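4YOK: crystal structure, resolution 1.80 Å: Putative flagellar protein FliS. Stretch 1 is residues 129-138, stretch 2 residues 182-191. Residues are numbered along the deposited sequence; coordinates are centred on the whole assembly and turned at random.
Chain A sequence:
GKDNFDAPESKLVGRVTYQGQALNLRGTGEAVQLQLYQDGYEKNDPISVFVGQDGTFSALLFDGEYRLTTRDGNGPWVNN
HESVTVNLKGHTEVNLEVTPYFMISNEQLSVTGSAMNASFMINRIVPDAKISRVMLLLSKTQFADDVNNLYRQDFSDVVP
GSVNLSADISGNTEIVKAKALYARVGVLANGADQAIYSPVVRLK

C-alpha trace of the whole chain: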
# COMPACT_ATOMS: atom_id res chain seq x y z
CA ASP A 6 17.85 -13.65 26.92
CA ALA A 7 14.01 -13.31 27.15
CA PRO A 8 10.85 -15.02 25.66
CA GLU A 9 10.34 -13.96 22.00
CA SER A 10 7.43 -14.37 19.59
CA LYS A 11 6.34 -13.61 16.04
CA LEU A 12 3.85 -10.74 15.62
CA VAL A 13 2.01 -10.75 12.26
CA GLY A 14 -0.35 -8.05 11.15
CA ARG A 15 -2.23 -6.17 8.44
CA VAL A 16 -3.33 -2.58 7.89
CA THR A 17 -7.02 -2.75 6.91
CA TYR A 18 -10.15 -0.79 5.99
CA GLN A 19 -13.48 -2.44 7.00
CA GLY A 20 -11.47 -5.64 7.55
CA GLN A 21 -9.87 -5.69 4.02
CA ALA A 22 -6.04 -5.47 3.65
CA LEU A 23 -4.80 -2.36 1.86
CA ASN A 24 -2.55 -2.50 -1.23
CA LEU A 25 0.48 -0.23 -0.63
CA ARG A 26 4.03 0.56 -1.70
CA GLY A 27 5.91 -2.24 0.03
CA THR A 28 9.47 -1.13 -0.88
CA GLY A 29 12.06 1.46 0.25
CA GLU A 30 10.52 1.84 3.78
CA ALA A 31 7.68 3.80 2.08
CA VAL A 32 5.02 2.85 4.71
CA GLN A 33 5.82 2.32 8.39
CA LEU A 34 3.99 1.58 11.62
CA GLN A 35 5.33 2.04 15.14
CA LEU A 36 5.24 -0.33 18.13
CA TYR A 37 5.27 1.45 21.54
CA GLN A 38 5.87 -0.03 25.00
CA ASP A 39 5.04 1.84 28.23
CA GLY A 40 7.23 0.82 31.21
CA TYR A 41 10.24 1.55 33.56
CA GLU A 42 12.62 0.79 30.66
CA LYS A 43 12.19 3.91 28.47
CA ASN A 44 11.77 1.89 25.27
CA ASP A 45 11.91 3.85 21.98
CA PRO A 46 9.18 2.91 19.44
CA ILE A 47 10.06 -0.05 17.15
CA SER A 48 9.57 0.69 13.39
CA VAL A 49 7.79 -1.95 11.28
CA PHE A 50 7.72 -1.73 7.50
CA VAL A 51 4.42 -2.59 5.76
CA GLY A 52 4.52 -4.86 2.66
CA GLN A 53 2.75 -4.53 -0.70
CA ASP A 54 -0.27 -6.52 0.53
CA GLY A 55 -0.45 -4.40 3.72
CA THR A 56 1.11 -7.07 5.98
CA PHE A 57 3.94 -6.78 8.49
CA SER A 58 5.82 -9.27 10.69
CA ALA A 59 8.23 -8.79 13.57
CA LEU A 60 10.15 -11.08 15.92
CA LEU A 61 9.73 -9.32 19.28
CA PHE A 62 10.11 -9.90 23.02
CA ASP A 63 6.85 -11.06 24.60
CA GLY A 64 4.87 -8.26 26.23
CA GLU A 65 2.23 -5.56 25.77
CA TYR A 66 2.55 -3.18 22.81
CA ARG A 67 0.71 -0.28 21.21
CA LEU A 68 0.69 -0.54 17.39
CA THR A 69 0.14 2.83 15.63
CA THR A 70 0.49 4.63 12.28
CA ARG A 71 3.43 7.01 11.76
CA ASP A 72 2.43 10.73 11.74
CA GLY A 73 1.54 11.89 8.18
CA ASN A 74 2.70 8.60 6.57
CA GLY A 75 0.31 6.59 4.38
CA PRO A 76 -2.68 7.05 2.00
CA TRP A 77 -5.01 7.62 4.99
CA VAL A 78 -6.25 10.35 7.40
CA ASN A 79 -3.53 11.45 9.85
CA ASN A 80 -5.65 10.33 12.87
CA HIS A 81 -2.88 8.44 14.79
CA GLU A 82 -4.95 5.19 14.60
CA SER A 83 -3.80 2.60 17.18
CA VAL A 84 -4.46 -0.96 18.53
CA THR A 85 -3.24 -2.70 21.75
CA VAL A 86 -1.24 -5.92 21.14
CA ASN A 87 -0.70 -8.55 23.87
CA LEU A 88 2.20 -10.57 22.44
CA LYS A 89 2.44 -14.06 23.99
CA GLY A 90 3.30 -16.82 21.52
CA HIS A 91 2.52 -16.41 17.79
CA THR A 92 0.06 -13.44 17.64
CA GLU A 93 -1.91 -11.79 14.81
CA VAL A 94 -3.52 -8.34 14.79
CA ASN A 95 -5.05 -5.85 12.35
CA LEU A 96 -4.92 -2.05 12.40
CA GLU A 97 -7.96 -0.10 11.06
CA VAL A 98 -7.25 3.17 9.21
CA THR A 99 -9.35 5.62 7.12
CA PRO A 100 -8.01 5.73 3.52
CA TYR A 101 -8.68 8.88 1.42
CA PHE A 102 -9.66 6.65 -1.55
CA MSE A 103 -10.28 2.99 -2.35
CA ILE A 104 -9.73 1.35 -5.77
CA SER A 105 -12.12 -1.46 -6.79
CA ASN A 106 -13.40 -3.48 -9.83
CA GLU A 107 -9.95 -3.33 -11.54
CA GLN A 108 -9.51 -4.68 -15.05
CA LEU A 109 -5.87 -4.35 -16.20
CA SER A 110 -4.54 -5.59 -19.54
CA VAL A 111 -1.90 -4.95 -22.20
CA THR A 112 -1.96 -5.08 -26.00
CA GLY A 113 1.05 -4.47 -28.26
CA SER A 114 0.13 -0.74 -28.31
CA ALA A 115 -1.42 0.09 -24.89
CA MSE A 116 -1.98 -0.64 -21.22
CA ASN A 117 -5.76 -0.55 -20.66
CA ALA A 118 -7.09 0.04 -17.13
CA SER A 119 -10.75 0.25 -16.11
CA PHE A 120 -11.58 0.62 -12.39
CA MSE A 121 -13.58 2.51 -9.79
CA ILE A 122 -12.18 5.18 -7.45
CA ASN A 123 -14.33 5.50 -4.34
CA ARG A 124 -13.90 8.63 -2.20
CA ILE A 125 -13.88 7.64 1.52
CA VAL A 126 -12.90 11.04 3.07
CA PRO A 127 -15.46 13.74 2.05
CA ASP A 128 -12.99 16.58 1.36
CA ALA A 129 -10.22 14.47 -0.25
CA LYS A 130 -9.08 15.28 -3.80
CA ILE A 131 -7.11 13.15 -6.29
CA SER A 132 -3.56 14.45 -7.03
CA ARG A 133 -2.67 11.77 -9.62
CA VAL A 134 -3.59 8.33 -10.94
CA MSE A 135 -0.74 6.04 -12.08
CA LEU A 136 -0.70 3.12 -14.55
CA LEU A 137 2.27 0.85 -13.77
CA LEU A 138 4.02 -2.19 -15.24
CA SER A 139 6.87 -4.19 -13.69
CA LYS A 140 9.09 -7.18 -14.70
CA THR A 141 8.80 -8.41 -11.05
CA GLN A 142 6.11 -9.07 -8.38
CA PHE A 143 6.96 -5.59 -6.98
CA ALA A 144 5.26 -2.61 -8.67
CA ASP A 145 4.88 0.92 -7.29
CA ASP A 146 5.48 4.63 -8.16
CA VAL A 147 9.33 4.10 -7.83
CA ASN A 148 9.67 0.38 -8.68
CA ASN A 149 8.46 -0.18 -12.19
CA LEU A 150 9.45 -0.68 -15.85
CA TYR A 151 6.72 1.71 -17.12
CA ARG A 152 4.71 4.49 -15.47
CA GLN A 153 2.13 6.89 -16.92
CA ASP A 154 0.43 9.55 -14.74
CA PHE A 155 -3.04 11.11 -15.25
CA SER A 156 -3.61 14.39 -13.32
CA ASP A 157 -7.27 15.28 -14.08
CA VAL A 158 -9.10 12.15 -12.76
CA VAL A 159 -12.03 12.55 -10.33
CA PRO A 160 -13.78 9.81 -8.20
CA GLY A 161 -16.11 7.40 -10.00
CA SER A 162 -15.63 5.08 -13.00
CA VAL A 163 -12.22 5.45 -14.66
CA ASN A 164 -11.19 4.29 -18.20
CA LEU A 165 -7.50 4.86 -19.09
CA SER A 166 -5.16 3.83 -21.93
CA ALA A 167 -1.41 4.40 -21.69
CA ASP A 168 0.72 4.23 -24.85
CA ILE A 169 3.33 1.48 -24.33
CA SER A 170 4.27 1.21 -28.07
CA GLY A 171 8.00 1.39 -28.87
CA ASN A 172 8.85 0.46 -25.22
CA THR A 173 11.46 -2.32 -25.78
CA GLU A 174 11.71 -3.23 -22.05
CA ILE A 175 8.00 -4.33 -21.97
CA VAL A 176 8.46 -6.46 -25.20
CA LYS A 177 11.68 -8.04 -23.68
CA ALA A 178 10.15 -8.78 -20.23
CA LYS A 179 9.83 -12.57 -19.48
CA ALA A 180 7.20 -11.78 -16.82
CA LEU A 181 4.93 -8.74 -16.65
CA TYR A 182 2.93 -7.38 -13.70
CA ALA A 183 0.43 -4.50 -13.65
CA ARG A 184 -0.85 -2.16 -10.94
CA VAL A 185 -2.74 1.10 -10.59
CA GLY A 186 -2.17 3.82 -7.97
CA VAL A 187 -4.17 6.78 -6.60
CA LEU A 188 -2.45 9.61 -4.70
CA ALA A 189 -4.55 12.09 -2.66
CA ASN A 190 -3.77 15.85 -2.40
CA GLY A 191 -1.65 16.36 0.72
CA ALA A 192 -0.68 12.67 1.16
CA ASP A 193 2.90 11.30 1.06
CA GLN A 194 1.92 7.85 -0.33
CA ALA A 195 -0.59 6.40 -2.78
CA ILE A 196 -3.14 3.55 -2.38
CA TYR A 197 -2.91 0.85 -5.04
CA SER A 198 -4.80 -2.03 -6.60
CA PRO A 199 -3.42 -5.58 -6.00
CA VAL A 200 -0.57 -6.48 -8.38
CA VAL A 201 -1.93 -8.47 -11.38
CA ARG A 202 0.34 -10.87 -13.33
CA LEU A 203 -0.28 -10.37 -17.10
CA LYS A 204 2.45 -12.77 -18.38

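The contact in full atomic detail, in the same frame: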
# COMPACT_ATOMS: atom_id res chain seq x y z
N ALA A 129 -11.43 14.90 0.44
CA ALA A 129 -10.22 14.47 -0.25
C ALA A 129 -10.33 14.70 -1.75
O ALA A 129 -11.42 14.57 -2.34
CB ALA A 129 -9.94 13.00 0.04
N LYS A 130 -9.19 15.02 -2.37
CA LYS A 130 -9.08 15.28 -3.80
C LYS A 130 -7.98 14.41 -4.39
O LYS A 130 -6.96 14.19 -3.73
CB LYS A 130 -8.77 16.77 -4.09
CG LYS A 130 -9.84 17.77 -3.63
CD LYS A 130 -11.15 17.67 -4.43
CE LYS A 130 -12.24 18.59 -3.93
NZ LYS A 130 -12.07 19.98 -4.41
N ILE A 131 -8.14 13.99 -5.64
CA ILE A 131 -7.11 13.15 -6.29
C ILE A 131 -6.00 14.04 -6.86
O ILE A 131 -6.29 14.98 -7.59
CB ILE A 131 -7.71 12.24 -7.40
CG1 ILE A 131 -8.79 11.27 -6.85
CG2 ILE A 131 -6.60 11.47 -8.16
CD1 ILE A 131 -9.68 10.65 -7.90
N SER A 132 -4.74 13.73 -6.51
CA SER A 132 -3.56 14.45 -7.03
C SER A 132 -3.14 13.81 -8.37
O SER A 132 -3.03 14.50 -9.40
CB SER A 132 -2.42 14.39 -6.01
OG SER A 132 -1.24 14.94 -6.57
N ARG A 133 -2.99 12.47 -8.39
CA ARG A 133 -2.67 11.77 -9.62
C ARG A 133 -3.07 10.31 -9.55
O ARG A 133 -3.19 9.74 -8.46
CB ARG A 133 -1.17 11.89 -10.00
CG ARG A 133 -0.19 11.31 -9.02
CD ARG A 133 1.21 11.44 -9.58
NE ARG A 133 2.21 10.87 -8.68
CZ ARG A 133 3.03 11.58 -7.91
NH1 ARG A 133 2.99 12.91 -7.94
NH2 ARG A 133 3.90 10.98 -7.12
N VAL A 134 -3.30 9.74 -10.73
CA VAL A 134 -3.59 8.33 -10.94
C VAL A 134 -2.42 7.79 -11.78
O VAL A 134 -1.99 8.44 -12.74
CB VAL A 134 -4.97 8.13 -11.60
CG1 VAL A 134 -5.22 6.67 -11.91
CG2 VAL A 134 -6.08 8.67 -10.68
N MSE A 135 -1.92 6.61 -11.41
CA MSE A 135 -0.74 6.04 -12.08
C MSE A 135 -1.02 4.64 -12.61
O MSE A 135 -1.60 3.80 -11.91
CB MSE A 135 0.46 5.98 -11.11
CG MSE A 135 0.85 7.34 -10.56
SE MSE A 135 2.15 7.14 -9.13
CE MSE A 135 0.79 6.71 -7.69
N LEU A 136 -0.63 4.42 -13.86
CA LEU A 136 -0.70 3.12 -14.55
C LEU A 136 0.72 2.60 -14.54
O LEU A 136 1.62 3.31 -14.98
CB LEU A 136 -1.27 3.27 -15.96
CG LEU A 136 -2.78 2.99 -16.10
CD1 LEU A 136 -3.63 3.85 -15.19
CD2 LEU A 136 -3.23 3.04 -17.55
N LEU A 137 0.94 1.41 -13.95
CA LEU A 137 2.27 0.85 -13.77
C LEU A 137 2.43 -0.55 -14.31
O LEU A 137 1.50 -1.37 -14.21
CB LEU A 137 2.61 0.81 -12.26
CG LEU A 137 2.42 2.11 -11.47
CD1 LEU A 137 2.32 1.84 -9.96
CD2 LEU A 137 3.53 3.10 -11.78
N LEU A 138 3.63 -0.85 -14.83
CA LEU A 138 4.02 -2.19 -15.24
C LEU A 138 5.38 -2.50 -14.62
O LEU A 138 6.21 -1.59 -14.47
CB LEU A 138 4.09 -2.39 -16.77
CG LEU A 138 2.76 -2.29 -17.54
CD1 LEU A 138 3.01 -2.12 -19.04
CD2 LEU A 138 1.87 -3.52 -17.29
N TYR A 182 3.90 -7.62 -14.78
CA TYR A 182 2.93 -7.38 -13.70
C TYR A 182 2.37 -5.97 -13.81
O TYR A 182 3.10 -5.06 -14.18
CB TYR A 182 3.61 -7.57 -12.33
CG TYR A 182 4.13 -8.97 -12.08
CD1 TYR A 182 5.34 -9.39 -12.61
CD2 TYR A 182 3.42 -9.86 -11.28
CE1 TYR A 182 5.83 -10.67 -12.36
CE2 TYR A 182 3.91 -11.15 -11.02
CZ TYR A 182 5.12 -11.54 -11.55
OH TYR A 182 5.63 -12.80 -11.29
N ALA A 183 1.07 -5.80 -13.54
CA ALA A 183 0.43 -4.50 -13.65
C ALA A 183 -0.12 -4.06 -12.31
O ALA A 183 -0.45 -4.89 -11.46
CB ALA A 183 -0.70 -4.54 -14.69
N ARG A 184 -0.27 -2.74 -12.15
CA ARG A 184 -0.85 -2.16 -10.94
C ARG A 184 -1.35 -0.76 -11.24
O ARG A 184 -0.84 -0.09 -12.16
CB ARG A 184 0.20 -2.12 -9.79
CG ARG A 184 -0.41 -2.21 -8.39
CD ARG A 184 0.68 -2.14 -7.31
NE ARG A 184 0.21 -2.59 -5.99
CZ ARG A 184 0.86 -2.38 -4.85
NH1 ARG A 184 2.01 -1.71 -4.84
NH2 ARG A 184 0.35 -2.80 -3.70
N VAL A 185 -2.32 -0.29 -10.45
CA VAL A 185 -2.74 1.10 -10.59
C VAL A 185 -2.59 1.76 -9.21
O VAL A 185 -2.68 1.06 -8.19
CB VAL A 185 -4.13 1.34 -11.22
CG1 VAL A 185 -4.13 0.95 -12.70
CG2 VAL A 185 -5.24 0.64 -10.45
N GLY A 186 -2.33 3.06 -9.21
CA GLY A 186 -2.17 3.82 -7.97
C GLY A 186 -2.98 5.10 -7.98
O GLY A 186 -3.23 5.67 -9.04
N VAL A 187 -3.42 5.54 -6.79
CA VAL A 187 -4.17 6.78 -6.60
C VAL A 187 -3.55 7.52 -5.41
O VAL A 187 -3.50 6.99 -4.29
CB VAL A 187 -5.71 6.57 -6.42
CG1 VAL A 187 -6.41 7.90 -6.09
CG2 VAL A 187 -6.33 5.93 -7.67
N LEU A 188 -3.05 8.72 -5.69
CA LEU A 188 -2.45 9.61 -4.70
C LEU A 188 -3.41 10.77 -4.42
O LEU A 188 -3.86 11.43 -5.35
CB LEU A 188 -1.10 10.14 -5.21
CG LEU A 188 -0.38 11.14 -4.30
CD1 LEU A 188 0.21 10.44 -3.06
CD2 LEU A 188 0.73 11.87 -5.07
N ALA A 189 -3.70 11.01 -3.14
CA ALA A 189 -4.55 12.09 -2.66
C ALA A 189 -3.74 13.37 -2.48
O ALA A 189 -2.57 13.29 -2.08
CB ALA A 189 -5.16 11.69 -1.33
N ASN A 190 -4.37 14.54 -2.72
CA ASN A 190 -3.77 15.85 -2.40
C ASN A 190 -3.35 15.85 -0.94
O ASN A 190 -4.15 15.46 -0.07
CB ASN A 190 -4.80 16.99 -2.63
CG ASN A 190 -4.91 17.50 -4.04
OD1 ASN A 190 -4.31 16.96 -4.96
ND2 ASN A 190 -5.68 18.56 -4.24
N GLY A 191 -2.12 16.27 -0.66
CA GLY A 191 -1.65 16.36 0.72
C GLY A 191 -1.08 15.08 1.31
O GLY A 191 -0.50 15.13 2.39
O HOH W 1 -6.86 15.36 -0.32

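Residues 131-138 and 182-189 of FliS pair as neighbouring antiparallel strands, their axes at 162° and 4.6 Å apart at closest approach, and the contact is held chiefly by main-chain hydrogen bonds. Three residue pairs form the regular ladder. Met135, a selenomethionine, and Gly186 exchange two bonds, from Met135 N to Gly186 O and from Gly186 N to Met135 O, both 2.9 Å. Leu137 and Arg184 do the same, with Leu137 N to Arg184 O at 2.9 Å and Arg184 N to Leu137 O at 3.0 Å. In the third pair, Leu188 N donates to Arg133 O at 3.0 Å in a nearly linear bond (177°), but the return bond, from Arg133 N to Leu188 O, is weak at 3.3 Å.

The weakness coincides with a beta bulge. Leu188 O also accepts from Ser132 N, at 2.7 Å, so one carbonyl serves two successive amides. Ser132, with phi/psi of -86/-51, departs from extended geometry, and the register shifts by one residue between Ile131 and Arg133. Beyond the bulge, Asn190 N donates to Lys130 O at 2.8 Å, and a water bridges the same two residues, accepting from Lys130 N (3.1 Å) and donating to Asn190 O (2.7 Å). The CB of Ser132 points toward the second stretch and lies 3.4 Å from Asn190 OD1.

Between the hydrogen-bonded pairs, alpha carbons approach carbonyl oxygens across the strands. Val185 CA lies 3.2 Å from Met135 O, and Leu138 CA is equally close to Tyr182 O; these CA-H...O contacts supplement the ladder.

Side chains alternate between the two faces of the sheet. On one face, Val134 CG2 meets Val187 CG2 at 4.1 Å, Leu136 CD1 meets Val185 CG1 at 3.9 Å, and Leu138 CD2 meets Ala183 CB at 3.8 Å, a run of small apolar contacts between directly paired residues. The CB of Ile131 points away from the partner strand, yet its CG2 still reaches Val187 CG1 at 4.1 Å.

The other face carries Arg133, Met135, Leu137, Arg184 and Leu188. Leu188, whose area covered across the contact is the largest of any residue here, places CD2 over one face of the Arg133 guanidinium, 3.7 Å from Arg133 CZ. Gly186 leaves room for Met135: an ideal CB on the glycine would lie 3.0 Å from Met135 CE, a clash. Arg184 directs its end away from stretch 1, and its guanidinium is hydrogen-bonded elsewhere in the structure.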